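Local coordinates for protein 7,8-dihydro-6-hydroxymethylpterin pyrophosphokinase-dihydropteroate synthase (Plasmodium falciparum, PDB 6JWS) that probably catalyses two successive steps of folate biosynthesis, pyrophosphorylation of 6-hydroxymethyl-7,8-dihydropterin by ATP and condensation of the resulting diphosphate with 4-aminobenzoate to 7,8-dihydropteroate, at residues K14-R27 with Y162-N175. The protein carries 1 engineered substitution. Numbering follows the deposited sequence.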
loop_
_atom_site.group_PDB
_atom_site.type_symbol
_atom_site.label_atom_id
_atom_site.label_comp_id
_atom_site.label_asym_id
_atom_site.label_seq_id
_atom_site.Cartn_x
_atom_site.Cartn_y
_atom_site.Cartn_z
ATOM N N LYS B 14 13.281 54.970 -1.402
ATOM C CA LYS B 14 12.515 54.216 -2.378
ATOM C C LYS B 14 12.178 52.841 -1.803
ATOM O O LYS B 14 12.944 52.311 -1.001
ATOM C CB LYS B 14 13.369 54.078 -3.640
ATOM C CG LYS B 14 12.619 54.203 -4.957
ATOM C CD LYS B 14 13.513 53.997 -6.160
ATOM C CE LYS B 14 12.733 53.981 -7.456
ATOM N NZ LYS B 14 13.527 53.395 -8.559
ATOM N N THR B 15 11.034 52.272 -2.221
ATOM C CA THR B 15 10.647 50.914 -1.838
ATOM C C THR B 15 10.303 50.072 -3.070
ATOM O O THR B 15 9.291 50.311 -3.729
ATOM C CB THR B 15 9.540 50.929 -0.776
ATOM O OG1 THR B 15 10.093 51.539 0.392
ATOM C CG2 THR B 15 9.052 49.545 -0.417
ATOM N N ASN B 16 11.148 49.068 -3.355
ATOM C CA ASN B 16 11.044 48.285 -4.582
ATOM C C ASN B 16 10.860 46.794 -4.272
ATOM O O ASN B 16 11.242 46.330 -3.196
ATOM C CB ASN B 16 12.257 48.510 -5.496
ATOM C CG ASN B 16 12.385 49.941 -5.997
ATOM O OD1 ASN B 16 11.444 50.492 -6.567
ATOM N ND2 ASN B 16 13.548 50.546 -5.791
ATOM N N ILE B 17 10.299 46.055 -5.252
ATOM C CA ILE B 17 10.148 44.605 -5.198
ATOM C C ILE B 17 11.098 43.922 -6.185
ATOM O O ILE B 17 10.930 44.034 -7.396
ATOM C CB ILE B 17 8.686 44.177 -5.465
ATOM C CG1 ILE B 17 7.675 44.952 -4.618
ATOM C CG2 ILE B 17 8.547 42.671 -5.266
ATOM C CD1 ILE B 17 7.777 44.647 -3.138
ATOM N N ALA B 18 12.039 43.137 -5.656
ATOM C CA ALA B 18 12.915 42.290 -6.454
ATOM C C ALA B 18 12.655 40.814 -6.155
ATOM O O ALA B 18 12.360 40.454 -5.013
ATOM C CB ALA B 18 14.353 42.602 -6.140
ATOM N N VAL B 19 12.854 39.971 -7.181
ATOM C CA VAL B 19 12.789 38.526 -7.067
ATOM C C VAL B 19 14.166 37.973 -7.412
ATOM O O VAL B 19 14.716 38.319 -8.450
ATOM C CB VAL B 19 11.679 37.961 -7.975
ATOM C CG1 VAL B 19 11.453 36.470 -7.779
ATOM C CG2 VAL B 19 10.371 38.713 -7.792
ATOM N N LEU B 20 14.726 37.157 -6.511
ATOM C CA LEU B 20 16.069 36.621 -6.658
ATOM C C LEU B 20 16.059 35.099 -6.790
ATOM O O LEU B 20 15.159 34.424 -6.283
ATOM C CB LEU B 20 16.932 37.019 -5.454
ATOM C CG LEU B 20 17.003 38.503 -5.097
ATOM C CD1 LEU B 20 17.993 38.701 -3.959
ATOM C CD2 LEU B 20 17.408 39.354 -6.302
ATOM N N ASN B 21 17.109 34.592 -7.460
ATOM C CA ASN B 21 17.485 33.191 -7.473
ATOM C C ASN B 21 18.808 33.016 -6.723
ATOM O O ASN B 21 19.749 33.776 -6.935
ATOM C CB ASN B 21 17.555 32.626 -8.893
ATOM C CG ASN B 21 17.621 31.110 -8.880
ATOM O OD1 ASN B 21 16.604 30.442 -8.737
ATOM N ND2 ASN B 21 18.809 30.539 -8.979
ATOM N N LEU B 22 18.863 32.014 -5.833
ATOM C CA LEU B 22 20.051 31.656 -5.071
ATOM C C LEU B 22 20.391 30.206 -5.410
ATOM O O LEU B 22 19.568 29.328 -5.193
ATOM C CB LEU B 22 19.740 31.754 -3.570
ATOM C CG LEU B 22 19.700 33.133 -2.903
ATOM C CD1 LEU B 22 18.849 34.137 -3.663
ATOM C CD2 LEU B 22 19.189 33.008 -1.476
ATOM N N GLY B 23 21.607 29.961 -5.923
ATOM C CA GLY B 23 21.994 28.634 -6.383
ATOM C C GLY B 23 23.372 28.238 -5.867
ATOM O O GLY B 23 24.222 29.091 -5.667
ATOM N N THR B 24 23.570 26.945 -5.606
ATOM C CA THR B 24 24.881 26.419 -5.276
ATOM C C THR B 24 24.996 25.010 -5.838
ATOM O O THR B 24 23.981 24.361 -6.056
ATOM C CB THR B 24 25.160 26.448 -3.769
ATOM O OG1 THR B 24 26.433 25.815 -3.625
ATOM C CG2 THR B 24 24.146 25.690 -2.941
ATOM N N ASN B 25 26.234 24.546 -6.046
ATOM C CA ASN B 25 26.509 23.210 -6.556
ATOM C C ASN B 25 26.947 22.291 -5.419
ATOM O O ASN B 25 27.069 21.084 -5.606
ATOM C CB ASN B 25 27.589 23.231 -7.640
ATOM C CG ASN B 25 27.199 24.077 -8.833
ATOM O OD1 ASN B 25 27.814 25.110 -9.097
ATOM N ND2 ASN B 25 26.167 23.657 -9.548
ATOM N N ASP B 26 27.181 22.873 -4.243
ATOM C CA ASP B 26 27.717 22.157 -3.096
ATOM C C ASP B 26 26.569 21.514 -2.315
ATOM O O ASP B 26 25.808 22.204 -1.644
ATOM C CB ASP B 26 28.581 23.106 -2.255
ATOM C CG ASP B 26 29.305 22.452 -1.093
ATOM O OD1 ASP B 26 29.173 21.222 -0.930
ATOM O OD2 ASP B 26 29.991 23.185 -0.353
ATOM N N ARG B 27 26.475 20.180 -2.385
ATOM C CA ARG B 27 25.369 19.428 -1.810
ATOM C C ARG B 27 25.453 19.380 -0.281
ATOM O O ARG B 27 24.476 19.709 0.396
ATOM C CB ARG B 27 25.278 18.039 -2.454
ATOM C CG ARG B 27 24.417 17.046 -1.684
ATOM C CD ARG B 27 24.237 15.703 -2.370
ATOM N NE ARG B 27 24.000 14.605 -1.442
ATOM C CZ ARG B 27 22.986 14.515 -0.576
ATOM N NH1 ARG B 27 22.088 15.483 -0.476
ATOM N NH2 ARG B 27 22.883 13.455 0.205
ATOM N N TYR B 162 24.690 18.374 -9.604
ATOM C CA TYR B 162 23.375 18.801 -9.158
ATOM C C TYR B 162 23.419 20.282 -8.788
ATOM O O TYR B 162 24.429 20.776 -8.283
ATOM C CB TYR B 162 22.946 17.991 -7.934
ATOM C CG TYR B 162 22.706 16.518 -8.159
ATOM C CD1 TYR B 162 21.553 16.065 -8.782
ATOM C CD2 TYR B 162 23.614 15.574 -7.705
ATOM C CE1 TYR B 162 21.316 14.711 -8.966
ATOM C CE2 TYR B 162 23.394 14.216 -7.885
ATOM C CZ TYR B 162 22.240 13.784 -8.516
ATOM O OH TYR B 162 22.009 12.451 -8.694
ATOM N N PHE B 163 22.307 20.981 -9.034
ATOM C CA PHE B 163 22.140 22.347 -8.569
ATOM C C PHE B 163 21.117 22.382 -7.431
ATOM O O PHE B 163 20.147 21.619 -7.429
ATOM C CB PHE B 163 21.730 23.264 -9.724
ATOM C CG PHE B 163 22.833 23.621 -10.691
ATOM C CD1 PHE B 163 23.297 22.699 -11.621
ATOM C CD2 PHE B 163 23.392 24.892 -10.688
ATOM C CE1 PHE B 163 24.310 23.031 -12.508
ATOM C CE2 PHE B 163 24.398 25.231 -11.584
ATOM C CZ PHE B 163 24.858 24.297 -12.490
ATOM N N TYR B 164 21.368 23.275 -6.468
ATOM C CA TYR B 164 20.507 23.523 -5.325
ATOM C C TYR B 164 20.059 24.972 -5.407
ATOM O O TYR B 164 20.886 25.883 -5.465
ATOM C CB TYR B 164 21.190 23.125 -4.010
ATOM C CG TYR B 164 21.550 21.665 -4.022
ATOM C CD1 TYR B 164 22.762 21.233 -4.556
ATOM C CD2 TYR B 164 20.634 20.706 -3.624
ATOM C CE1 TYR B 164 23.072 19.886 -4.653
ATOM C CE2 TYR B 164 20.931 19.355 -3.712
ATOM C CZ TYR B 164 22.147 18.944 -4.240
ATOM O OH TYR B 164 22.446 17.615 -4.346
ATOM N N ASN B 165 18.738 25.153 -5.408
ATOM C CA ASN B 165 18.128 26.370 -5.900
ATOM C C ASN B 165 17.016 26.808 -4.958
ATOM O O ASN B 165 16.259 25.987 -4.463
ATOM C CB ASN B 165 17.451 26.093 -7.244
ATOM C CG ASN B 165 17.826 27.104 -8.297
ATOM O OD1 ASN B 165 18.991 27.172 -8.704
ATOM N ND2 ASN B 165 16.846 27.879 -8.747
ATOM N N LEU B 166 16.848 28.119 -4.846
ATOM C CA LEU B 166 15.783 28.697 -4.054
ATOM C C LEU B 166 15.541 30.105 -4.580
ATOM O O LEU B 166 16.504 30.813 -4.847
ATOM C CB LEU B 166 16.280 28.705 -2.599
ATOM C CG LEU B 166 15.563 29.645 -1.642
ATOM C CD1 LEU B 166 14.189 29.093 -1.349
ATOM C CD2 LEU B 166 16.348 29.758 -0.355
ATOM N N THR B 167 14.273 30.497 -4.723
ATOM C CA THR B 167 13.935 31.888 -4.995
ATOM C C THR B 167 13.473 32.597 -3.719
ATOM O O THR B 167 13.100 31.945 -2.740
ATOM C CB THR B 167 12.964 32.030 -6.178
ATOM O OG1 THR B 167 11.734 31.338 -5.928
ATOM C CG2 THR B 167 13.584 31.647 -7.515
ATOM N N VAL B 168 13.549 33.942 -3.741
ATOM C CA VAL B 168 13.114 34.820 -2.667
ATOM C C VAL B 168 12.527 36.086 -3.284
ATOM O O VAL B 168 13.002 36.546 -4.317
ATOM C CB VAL B 168 14.221 35.169 -1.645
ATOM C CG1 VAL B 168 15.088 33.982 -1.280
ATOM C CG2 VAL B 168 15.076 36.346 -2.077
ATOM N N VAL B 169 11.472 36.622 -2.655
ATOM C CA VAL B 169 11.010 37.967 -2.955
ATOM C C VAL B 169 11.507 38.897 -1.846
ATOM O O VAL B 169 11.380 38.584 -0.655
ATOM C CB VAL B 169 9.480 38.028 -3.108
ATOM C CG1 VAL B 169 8.998 39.445 -3.359
ATOM C CG2 VAL B 169 8.943 37.075 -4.178
ATOM N N VAL B 170 12.097 40.029 -2.257
ATOM C CA VAL B 170 12.664 41.036 -1.371
ATOM C C VAL B 170 11.928 42.360 -1.581
ATOM O O VAL B 170 11.738 42.818 -2.711
ATOM C CB VAL B 170 14.184 41.184 -1.597
ATOM C CG1 VAL B 170 14.820 42.125 -0.592
ATOM C CG2 VAL B 170 14.884 39.844 -1.500
ATOM N N LYS B 171 11.479 42.958 -0.473
ATOM C CA LYS B 171 11.095 44.365 -0.472
ATOM C C LYS B 171 12.366 45.149 -0.157
ATOM O O LYS B 171 12.931 44.987 0.928
ATOM C CB LYS B 171 9.938 44.598 0.501
ATOM C CG LYS B 171 9.431 46.027 0.677
ATOM C CD LYS B 171 8.674 46.199 2.017
ATOM C CE LYS B 171 7.159 46.073 1.960
ATOM N NZ LYS B 171 6.573 45.688 3.274
ATOM N N THR B 172 12.848 45.915 -1.153
ATOM C CA THR B 172 14.206 46.447 -1.138
ATOM C C THR B 172 14.215 47.976 -1.130
ATOM O O THR B 172 13.306 48.628 -1.643
ATOM C CB THR B 172 15.068 45.829 -2.250
ATOM O OG1 THR B 172 16.432 46.034 -1.890
ATOM C CG2 THR B 172 14.812 46.396 -3.630
ATOM N N PHE B 173 15.271 48.529 -0.528
ATOM C CA PHE B 173 15.442 49.975 -0.412
ATOM C C PHE B 173 16.418 50.456 -1.487
ATOM O O PHE B 173 16.601 51.660 -1.677
ATOM C CB PHE B 173 15.895 50.367 1.004
ATOM C CG PHE B 173 16.891 49.425 1.634
ATOM C CD1 PHE B 173 18.158 49.254 1.087
ATOM C CD2 PHE B 173 16.553 48.678 2.759
ATOM C CE1 PHE B 173 19.066 48.369 1.653
ATOM C CE2 PHE B 173 17.465 47.795 3.329
ATOM C CZ PHE B 173 18.725 47.646 2.783
ATOM N N VAL B 174 17.049 49.494 -2.175
ATOM C CA VAL B 174 17.968 49.783 -3.262
ATOM C C VAL B 174 17.175 50.394 -4.412
ATOM O O VAL B 174 16.025 50.026 -4.629
ATOM C CB VAL B 174 18.767 48.532 -3.663
ATOM C CG1 VAL B 174 19.628 48.780 -4.887
ATOM C CG2 VAL B 174 19.634 48.060 -2.507
ATOM N N ASN B 175 17.785 51.362 -5.113
ATOM C CA ASN B 175 17.060 52.205 -6.053
ATOM C C ASN B 175 16.817 51.517 -7.395
ATOM O O ASN B 175 15.853 51.859 -8.081
ATOM C CB ASN B 175 17.736 53.558 -6.276
ATOM C CG ASN B 175 17.707 54.445 -5.049
ATOM O OD1 ASN B 175 16.716 54.501 -4.321
ATOM N ND2 ASN B 175 18.801 55.146 -4.816
#
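Two central strands of the antiparallel HPPK sheet, 16-24 and 163-172, pair without a bulge: five hydrogen-bonded pairs, from N16-T172 to T24-Y164, enclose four non-hydrogen-bonded ones, and the axes run 152° apart. Beyond the pairing, the N16 amide lies flat with its acceptor, ND2 giving V174 O a 2.8 Å bond. K14, its chain extended beyond CG, lets NZ hydrogen-bond N175 O at 2.8 Å, in the carbonyl plane, although this lysine is poorly ordered. At the other end N25 ND2 sits 3.0 Å above one face of the F163 ring, over its centre. With CG anti to the carbonyl carbon (chi1 -59°), Y164 carries its ring past T24 to the poorly ordered R27, CE1 3.6 Å from R27 CB, while its OH hydrogen-bonds to E56 OE1. Toward the T24-Y164 end, N21 and N165 meet diagonally across the pairing, amide planes 42° apart, through a weak 3.4 Å bond from N21 ND2 to N165 OD1. The middle of one face, A18, L20, L22, V168 and V170, is apolar, with L20 CB 3.9 Å from V168 CG2. Helices 30-44 and 177-190 cover that face, whereas helix 327-336 meets V19, T167 and V169 on the other; strand 208-214, carrying the magnesium ligands D208 and D210, flanks 16-24, and strand 46-57 flanks 163-172.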